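Local coordinates for CurM Sulfotransferase (Moorea producta, PDB 4GBM), which probably transfers a sulfo group from PAPS to an intermediate of curacin biosynthesis, and is seen here with the spent cofactor adenosine-3'-5'-diphosphate bound, at residues G44-R49 / S268-L273; S60-H65 / D254-G259; A53-L58 / P245-P250. The protein carries 2 engineered substitutions. One frame throughout, in Å; residues are numbered along the deposited sequence.

Interaction 1. Residues G44-R49 / S268-L273; sequences GSTLLR and SDPNFL. With ZN (zinc ion), chain C; A3P (adenosine-3'-5'-diphosphate), chain G.
The first turn of helix 45-53 passes the loop 268-273 with Thr46 CA 6.5 Å from Pro270 CA and Leu47 CA 6.6 Å from Phe272 CA. Thr46 uses both branches on the proline: OG1 lies 3.4 Å from Pro270 CB, while CG2, placed opposite the backbone N by chi1 of -56°, approaches Pro270 CG. One residue on, Leu47 CD1 meets the edge of the Phe272 ring, in its plane and 3.9 Å from CE1; Leu47 CD2 lies near C2 of the adenine. The nucleotide is held between the segments. Residues 44-49 belong to the P-loop-like strand-loop-helix motif with which sulfotransferases bind the 5'-phosphate. Gly44, at the N-cap position, gives its N-H to O5', and the N-H groups of Ser45 and Thr46 go to O4P and O6P. Two hydroxyls add a second grip, Ser45 OG on O4P at 2.7 Å and Thr46 OG1 on O6P at 2.8 Å; Lys136 bonds to both hydroxyls. From the loop, Asn271 ND2 reaches O2P of the 3'-phosphate at 2.8 Å. Asp269 OD1 accepts from Asn271 N in an Asx turn, met from 54° above the carboxylate plane, and also binds zinc at 2.0 Å, together with His261.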
# COMPACT_ATOMS: atom_id res chain seq x y z
N GLY A 44 7.17 2.83 3.61
CA GLY A 44 7.29 3.76 2.48
C GLY A 44 6.31 3.44 1.35
O GLY A 44 6.55 3.81 0.19
N SER A 45 5.22 2.75 1.69
CA SER A 45 4.24 2.34 0.66
C SER A 45 3.56 3.53 -0.01
O SER A 45 3.33 3.51 -1.22
CB SER A 45 3.21 1.34 1.22
OG SER A 45 2.34 1.97 2.16
N THR A 46 3.26 4.57 0.77
CA THR A 46 2.62 5.78 0.22
C THR A 46 3.57 6.49 -0.72
O THR A 46 3.19 6.87 -1.84
CB THR A 46 2.11 6.71 1.34
OG1 THR A 46 1.21 5.99 2.18
CG2 THR A 46 1.38 7.93 0.73
N LEU A 47 4.82 6.67 -0.29
CA LEU A 47 5.83 7.23 -1.19
C LEU A 47 5.87 6.48 -2.53
O LEU A 47 5.80 7.10 -3.59
CB LEU A 47 7.21 7.20 -0.53
CG LEU A 47 8.38 7.61 -1.44
CD1 LEU A 47 8.31 9.09 -1.82
CD2 LEU A 47 9.68 7.31 -0.71
N LEU A 48 5.95 5.16 -2.47
CA LEU A 48 5.98 4.37 -3.70
C LEU A 48 4.73 4.56 -4.56
O LEU A 48 4.82 4.76 -5.78
CB LEU A 48 6.24 2.89 -3.40
CG LEU A 48 6.31 1.99 -4.64
CD1 LEU A 48 7.43 2.41 -5.60
CD2 LEU A 48 6.48 0.54 -4.21
N ARG A 49 3.55 4.50 -3.94
CA ARG A 49 2.32 4.65 -4.73
C ARG A 49 2.23 6.03 -5.36
O ARG A 49 1.75 6.17 -6.48
CB ARG A 49 1.07 4.25 -3.93
CG ARG A 49 0.42 5.34 -3.09
CD ARG A 49 -0.66 6.12 -3.85
NE ARG A 49 -1.17 7.21 -3.02
CZ ARG A 49 -1.61 8.38 -3.48
NH1 ARG A 49 -2.02 9.30 -2.61
NH2 ARG A 49 -1.64 8.63 -4.79
N SER A 268 -3.25 5.74 9.42
CA SER A 268 -2.33 6.63 10.12
C SER A 268 -1.89 7.71 9.15
O SER A 268 -2.49 7.86 8.09
CB SER A 268 -1.12 5.86 10.66
OG SER A 268 -0.35 6.69 11.53
N ASP A 269 -0.86 8.46 9.53
CA ASP A 269 -0.28 9.49 8.67
C ASP A 269 1.03 8.96 8.12
O ASP A 269 1.94 8.65 8.89
CB ASP A 269 -0.04 10.78 9.48
CG ASP A 269 0.27 11.99 8.61
OD1 ASP A 269 0.56 11.80 7.41
OD2 ASP A 269 0.21 13.13 9.12
N PRO A 270 1.13 8.83 6.78
CA PRO A 270 2.40 8.35 6.20
C PRO A 270 3.51 9.41 6.25
O PRO A 270 4.66 9.10 5.94
CB PRO A 270 2.03 8.03 4.75
CG PRO A 270 0.86 8.88 4.44
CD PRO A 270 0.09 9.01 5.75
N ASN A 271 3.14 10.64 6.62
CA ASN A 271 4.08 11.75 6.80
C ASN A 271 4.76 12.17 5.50
O ASN A 271 5.79 12.84 5.52
CB ASN A 271 5.11 11.44 7.89
CG ASN A 271 4.47 11.25 9.26
OD1 ASN A 271 3.51 11.94 9.62
ND2 ASN A 271 5.00 10.30 10.03
N PHE A 272 4.13 11.81 4.39
CA PHE A 272 4.63 12.14 3.07
C PHE A 272 4.77 13.66 2.90
O PHE A 272 5.76 14.15 2.37
CB PHE A 272 3.71 11.53 1.99
CG PHE A 272 4.06 11.94 0.59
CD1 PHE A 272 5.17 11.38 -0.06
CD2 PHE A 272 3.29 12.88 -0.08
CE1 PHE A 272 5.50 11.77 -1.35
CE2 PHE A 272 3.62 13.28 -1.37
CZ PHE A 272 4.73 12.72 -2.01
N LEU A 273 3.79 14.41 3.40
CA LEU A 273 3.81 15.87 3.26
C LEU A 273 4.67 16.58 4.31
O LEU A 273 4.69 17.81 4.37
CB LEU A 273 2.39 16.44 3.18
CG LEU A 273 1.56 15.95 1.99
CD1 LEU A 273 0.15 16.51 2.06
CD2 LEU A 273 2.20 16.29 0.63
ZN ZN C . 0.53 13.42 6.21
P1 A3P G . 7.72 7.89 9.37
O1P A3P G . 6.94 7.48 10.59
O2P A3P G . 7.31 9.24 8.82
O3P A3P G . 9.21 7.71 9.53
P2 A3P G . 3.78 3.99 4.76
O4P A3P G . 3.96 2.58 4.29
O5P A3P G . 2.96 4.16 6.01
O6P A3P G . 3.38 4.93 3.66
O5' A3P G . 5.25 4.46 5.23
C5' A3P G . 5.41 5.68 5.95
C4' A3P G . 6.89 5.96 6.01
O4' A3P G . 7.35 6.32 4.71
C3' A3P G . 7.22 7.17 6.87
O3' A3P G . 7.27 6.80 8.26
C2' A3P G . 8.57 7.58 6.29
O2' A3P G . 9.64 6.89 6.94
C1' A3P G . 8.51 7.13 4.83
N9 A3P G . 8.39 8.30 3.93
C8 A3P G . 7.32 9.09 3.74
N7 A3P G . 7.59 10.09 2.86
C5 A3P G . 8.87 9.93 2.48
C6 A3P G . 9.81 10.62 1.57
N6 A3P G . 9.40 11.71 0.87
N1 A3P G . 11.07 10.12 1.46
C2 A3P G . 11.48 9.02 2.14
N3 A3P G . 10.67 8.35 2.98
C4 A3P G . 9.39 8.75 3.17

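Interaction 2. Residues S60-H65 / D254-G259; sequences SPPELH and DRMTGG. With ZN (zinc ion), chain F.
Met256 lies against Ser60, Pro61 and Pro62 and makes every close contact between the two segments. Its CE methyl sits 3.7 Å from Pro61 CA and also nears the carbonyl oxygen of Ser60. SD comes within 3.9 Å of Pro61 CB. Met256 CB rests 3.7 Å from Pro62 CD. A bend at chi3 (-96°) turns the methyl onto Pro61, while the ring of Pro62 crosses the methionine side chain at about a right angle, its CG 3.6 Å from Met256 O. An alanine in place of Pro62 would probably take the ring CD and CG from beside Met256 CB and SD and open a gap there. Away from this buried patch the segments part: Asp254, Gly258 and Gly259 are exposed, and His65, at the far end, binds a zinc ion through ND1 at 2.1 Å. Asp254 still shapes the loop, because OD1 accepts Met256 N at 3.1 Å, nearly along its C-O bond, closing an Asx turn. Arg49 O pairs with Ser60 OG. Across the contact itself a thioether meets two pyrrolidine rings, which implies cohesion by shape and dispersion, with directional bonds left to neighbouring polar groups such as Arg49 and Ser264, which both donate to Met256 O.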
# COMPACT_ATOMS: atom_id res chain seq x y z
N SER A 60 -2.76 5.28 -9.67
CA SER A 60 -2.29 4.84 -8.36
C SER A 60 -2.86 5.73 -7.25
O SER A 60 -2.23 6.72 -6.85
CB SER A 60 -0.75 4.86 -8.36
OG SER A 60 -0.22 4.29 -7.19
N PRO A 61 -4.07 5.40 -6.76
CA PRO A 61 -4.79 6.24 -5.81
C PRO A 61 -4.49 5.93 -4.34
O PRO A 61 -3.87 4.90 -4.05
CB PRO A 61 -6.26 5.89 -6.10
CG PRO A 61 -6.20 4.43 -6.45
CD PRO A 61 -4.91 4.27 -7.23
N PRO A 62 -4.95 6.80 -3.41
CA PRO A 62 -5.00 6.41 -2.00
C PRO A 62 -5.89 5.17 -1.85
O PRO A 62 -6.67 4.85 -2.75
CB PRO A 62 -5.66 7.61 -1.31
CG PRO A 62 -5.57 8.74 -2.29
CD PRO A 62 -5.59 8.11 -3.65
N GLU A 63 -5.76 4.50 -0.70
CA GLU A 63 -6.44 3.23 -0.43
C GLU A 63 -7.92 3.22 -0.82
O GLU A 63 -8.70 4.07 -0.38
CB GLU A 63 -6.29 2.85 1.05
CG GLU A 63 -4.93 2.24 1.42
CD GLU A 63 -3.80 3.25 1.67
OE1 GLU A 63 -4.00 4.49 1.57
OE2 GLU A 63 -2.69 2.77 1.97
N LEU A 64 -8.30 2.23 -1.62
CA LEU A 64 -9.68 2.09 -2.09
C LEU A 64 -10.56 1.34 -1.10
O LEU A 64 -11.79 1.49 -1.14
CB LEU A 64 -9.71 1.38 -3.45
CG LEU A 64 -8.99 2.09 -4.60
CD1 LEU A 64 -8.88 1.17 -5.80
CD2 LEU A 64 -9.68 3.40 -4.97
N HIS A 65 -9.95 0.53 -0.24
CA HIS A 65 -10.69 -0.28 0.74
C HIS A 65 -11.80 -1.14 0.11
O HIS A 65 -12.90 -1.28 0.67
CB HIS A 65 -11.26 0.60 1.88
CG HIS A 65 -10.27 1.57 2.45
ND1 HIS A 65 -9.26 1.18 3.30
CD2 HIS A 65 -10.14 2.91 2.30
CE1 HIS A 65 -8.55 2.23 3.66
NE2 HIS A 65 -9.06 3.29 3.06
N ASP A 254 -0.71 16.45 -9.90
CA ASP A 254 -1.82 15.99 -9.07
C ASP A 254 -1.69 14.48 -8.88
O ASP A 254 -1.92 13.70 -9.81
CB ASP A 254 -3.18 16.36 -9.68
CG ASP A 254 -4.37 16.02 -8.77
OD1 ASP A 254 -4.22 15.31 -7.74
OD2 ASP A 254 -5.49 16.48 -9.09
N ARG A 255 -1.29 14.09 -7.68
CA ARG A 255 -1.11 12.68 -7.36
C ARG A 255 -2.02 12.26 -6.21
O ARG A 255 -1.70 11.34 -5.45
CB ARG A 255 0.35 12.40 -7.06
CG ARG A 255 1.20 12.75 -8.26
CD ARG A 255 2.62 12.35 -8.07
NE ARG A 255 3.42 12.84 -9.19
CZ ARG A 255 4.49 12.22 -9.68
NH1 ARG A 255 4.91 11.06 -9.17
NH2 ARG A 255 5.13 12.77 -10.70
N MET A 256 -3.15 12.96 -6.11
CA MET A 256 -4.16 12.69 -5.08
C MET A 256 -3.58 12.76 -3.68
O MET A 256 -3.82 11.88 -2.84
CB MET A 256 -4.85 11.34 -5.35
CG MET A 256 -5.64 11.30 -6.65
SD MET A 256 -6.30 9.67 -7.04
CE MET A 256 -5.05 9.05 -8.16
N THR A 257 -2.77 13.80 -3.43
CA THR A 257 -2.25 14.08 -2.09
C THR A 257 -2.66 15.48 -1.64
O THR A 257 -2.48 15.85 -0.47
CB THR A 257 -0.70 13.98 -2.03
OG1 THR A 257 -0.12 15.00 -2.85
CG2 THR A 257 -0.21 12.62 -2.50
N GLY A 258 -3.22 16.26 -2.56
CA GLY A 258 -3.56 17.66 -2.30
C GLY A 258 -4.91 17.84 -1.62
O GLY A 258 -5.61 16.87 -1.35
N GLY A 259 -5.25 19.10 -1.35
CA GLY A 259 -6.50 19.44 -0.68
C GLY A 259 -6.47 19.11 0.80
O GLY A 259 -5.43 19.25 1.45
ZN ZN F . -8.89 -0.71 4.21
O HOH W 1 -7.65 -0.26 5.90

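Interaction 3. Residues A53-L58 / P245-P250; sequences AGHSSL and PELLQP
Gly54 and Glu246 bring the two segments together, their CA atoms only 5.1 Å apart, where the chain leaving helix 45-53 passes the 3-10 turn 245-248. Pro245 opens that turn, its carbonyl oxygen accepting from Leu248 N. Glu246 follows and lies across the glycine: its CB is 3.3 Å from Gly54 O, and CG keeps close to the same oxygen before the chain bends at chi2 (84°). Gly54 matters here for what it lacks, since a CB on it would point at the turn and stand 2.9 Å from Glu246 O, too near to fit. That oxygen accepts from Gln249 N and from Arg255 NH2. Leu247 carries the apolar half of the contact. With CG opposite its carbonyl carbon (chi1 -66°), its end swings toward His55, and CD2 comes 4.0 Å from His55 CB and equally near His55 CD2, at the edge of the imidazole. Leu232 and Cys236 of helix 228-239 and Leu52 of helix 45-53 also touch this leucine. The imidazole it meets is fixed at both nitrogens: ND1 accepts Ser57 N at 3.0 Å, with the donor only 6° out of the ring plane, and NE2 bonds to the carbonyl oxygen of Pro242. Leu248 takes no part in the contact and packs on Pro228 and Leu232, and Gln249 ends the turn. Pro250 then packs on Val50 and Met51 of helix 45-53. On the facing segment, a type I beta turn from His55 to Leu58 reverses the chain into strand 58-59. The arrangement belongs to the parallel alpha/beta fold of the sulfotransferases, related to P-loop proteins: the link from the phosphate-binding helix to an outer strand of the 2-3-1-4-5 sheet is covered by the segment after helix 228-239.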
# COMPACT_ATOMS: atom_id res chain seq x y z
N ALA A 53 2.05 7.12 -9.25
CA ALA A 53 0.90 7.96 -9.67
C ALA A 53 1.26 8.92 -10.80
O ALA A 53 0.38 9.37 -11.54
CB ALA A 53 0.32 8.72 -8.48
N GLY A 54 2.55 9.23 -10.92
CA GLY A 54 3.04 10.12 -11.97
C GLY A 54 3.14 9.50 -13.35
O GLY A 54 3.23 10.23 -14.34
N HIS A 55 3.12 8.17 -13.43
CA HIS A 55 3.30 7.49 -14.70
C HIS A 55 2.02 7.49 -15.54
O HIS A 55 0.95 7.15 -15.04
CB HIS A 55 3.75 6.05 -14.46
CG HIS A 55 4.40 5.42 -15.65
ND1 HIS A 55 3.69 5.06 -16.77
CD2 HIS A 55 5.69 5.08 -15.89
CE1 HIS A 55 4.52 4.53 -17.66
NE2 HIS A 55 5.74 4.54 -17.15
N SER A 56 2.14 7.84 -16.82
CA SER A 56 0.97 7.94 -17.70
C SER A 56 0.25 6.62 -17.96
O SER A 56 -0.91 6.63 -18.38
CB SER A 56 1.34 8.62 -19.02
OG SER A 56 2.17 7.79 -19.82
N SER A 57 0.93 5.50 -17.73
CA SER A 57 0.35 4.17 -17.97
C SER A 57 -0.34 3.59 -16.74
O SER A 57 -0.95 2.52 -16.81
CB SER A 57 1.43 3.18 -18.42
OG SER A 57 2.01 3.57 -19.66
N LEU A 58 -0.22 4.29 -15.62
CA LEU A 58 -0.66 3.77 -14.32
C LEU A 58 -1.68 4.69 -13.68
O LEU A 58 -1.72 5.89 -13.97
CB LEU A 58 0.54 3.57 -13.39
CG LEU A 58 1.72 2.71 -13.88
CD1 LEU A 58 2.81 2.66 -12.83
CD2 LEU A 58 1.27 1.30 -14.27
N PRO A 245 10.07 10.41 -16.51
CA PRO A 245 10.72 11.28 -15.52
C PRO A 245 9.85 11.56 -14.29
O PRO A 245 10.37 11.78 -13.20
CB PRO A 245 10.95 12.58 -16.30
CG PRO A 245 10.95 12.19 -17.72
CD PRO A 245 10.05 11.01 -17.85
N GLU A 246 8.53 11.53 -14.48
CA GLU A 246 7.58 11.81 -13.41
C GLU A 246 7.69 10.83 -12.23
O GLU A 246 7.28 11.14 -11.10
CB GLU A 246 6.15 11.80 -13.98
CG GLU A 246 5.81 13.01 -14.86
CD GLU A 246 6.24 12.89 -16.32
OE1 GLU A 246 6.87 11.88 -16.73
OE2 GLU A 246 5.94 13.83 -17.09
N LEU A 247 8.25 9.64 -12.48
CA LEU A 247 8.45 8.67 -11.40
C LEU A 247 9.34 9.21 -10.29
O LEU A 247 9.17 8.85 -9.12
CB LEU A 247 9.07 7.38 -11.94
CG LEU A 247 8.19 6.57 -12.89
CD1 LEU A 247 9.05 5.52 -13.57
CD2 LEU A 247 7.00 5.92 -12.17
N LEU A 248 10.28 10.08 -10.65
CA LEU A 248 11.27 10.61 -9.72
C LEU A 248 10.83 11.91 -9.07
O LEU A 248 11.59 12.52 -8.30
CB LEU A 248 12.61 10.82 -10.43
CG LEU A 248 13.30 9.56 -10.94
CD1 LEU A 248 14.36 9.92 -11.97
CD2 LEU A 248 13.92 8.77 -9.80
N GLN A 249 9.60 12.34 -9.37
CA GLN A 249 9.11 13.64 -8.90
C GLN A 249 7.77 13.53 -8.17
O GLN A 249 6.78 14.09 -8.63
CB GLN A 249 8.99 14.61 -10.07
CG GLN A 249 10.26 14.73 -10.94
CD GLN A 249 11.43 15.35 -10.20
OE1 GLN A 249 11.26 16.09 -9.23
NE2 GLN A 249 12.64 15.05 -10.68
N PRO A 250 7.75 12.86 -7.00
CA PRO A 250 6.47 12.60 -6.35
C PRO A 250 5.76 13.83 -5.77
O PRO A 250 4.59 13.75 -5.42
CB PRO A 250 6.83 11.61 -5.23
CG PRO A 250 8.28 11.84 -4.97
CD PRO A 250 8.87 12.19 -6.30

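In the fold
From the N terminus, strand 35-39 leads into helix 45-53, and the chain then supplies the first partners of all three contacts in turn: 44-49, 53-58 and 60-65. About 180 residues, carrying most of the sheet and helices, intervene before 245-250, 254-259 and 268-273 return as the second partners. Interaction 1 closes the widest loop and encloses the other two, whereas interactions 2 and 3 cross, their segments alternating along the chain. Arginines join them: Arg49 NH2 links interaction 1 to Arg255 O of interaction 2, and Arg255 in turn ties interaction 2 to interaction 3. The long loop before helix 297-305 is thereby fastened to the nucleotide-binding helix and to the loops on the two sides of strand 58-59.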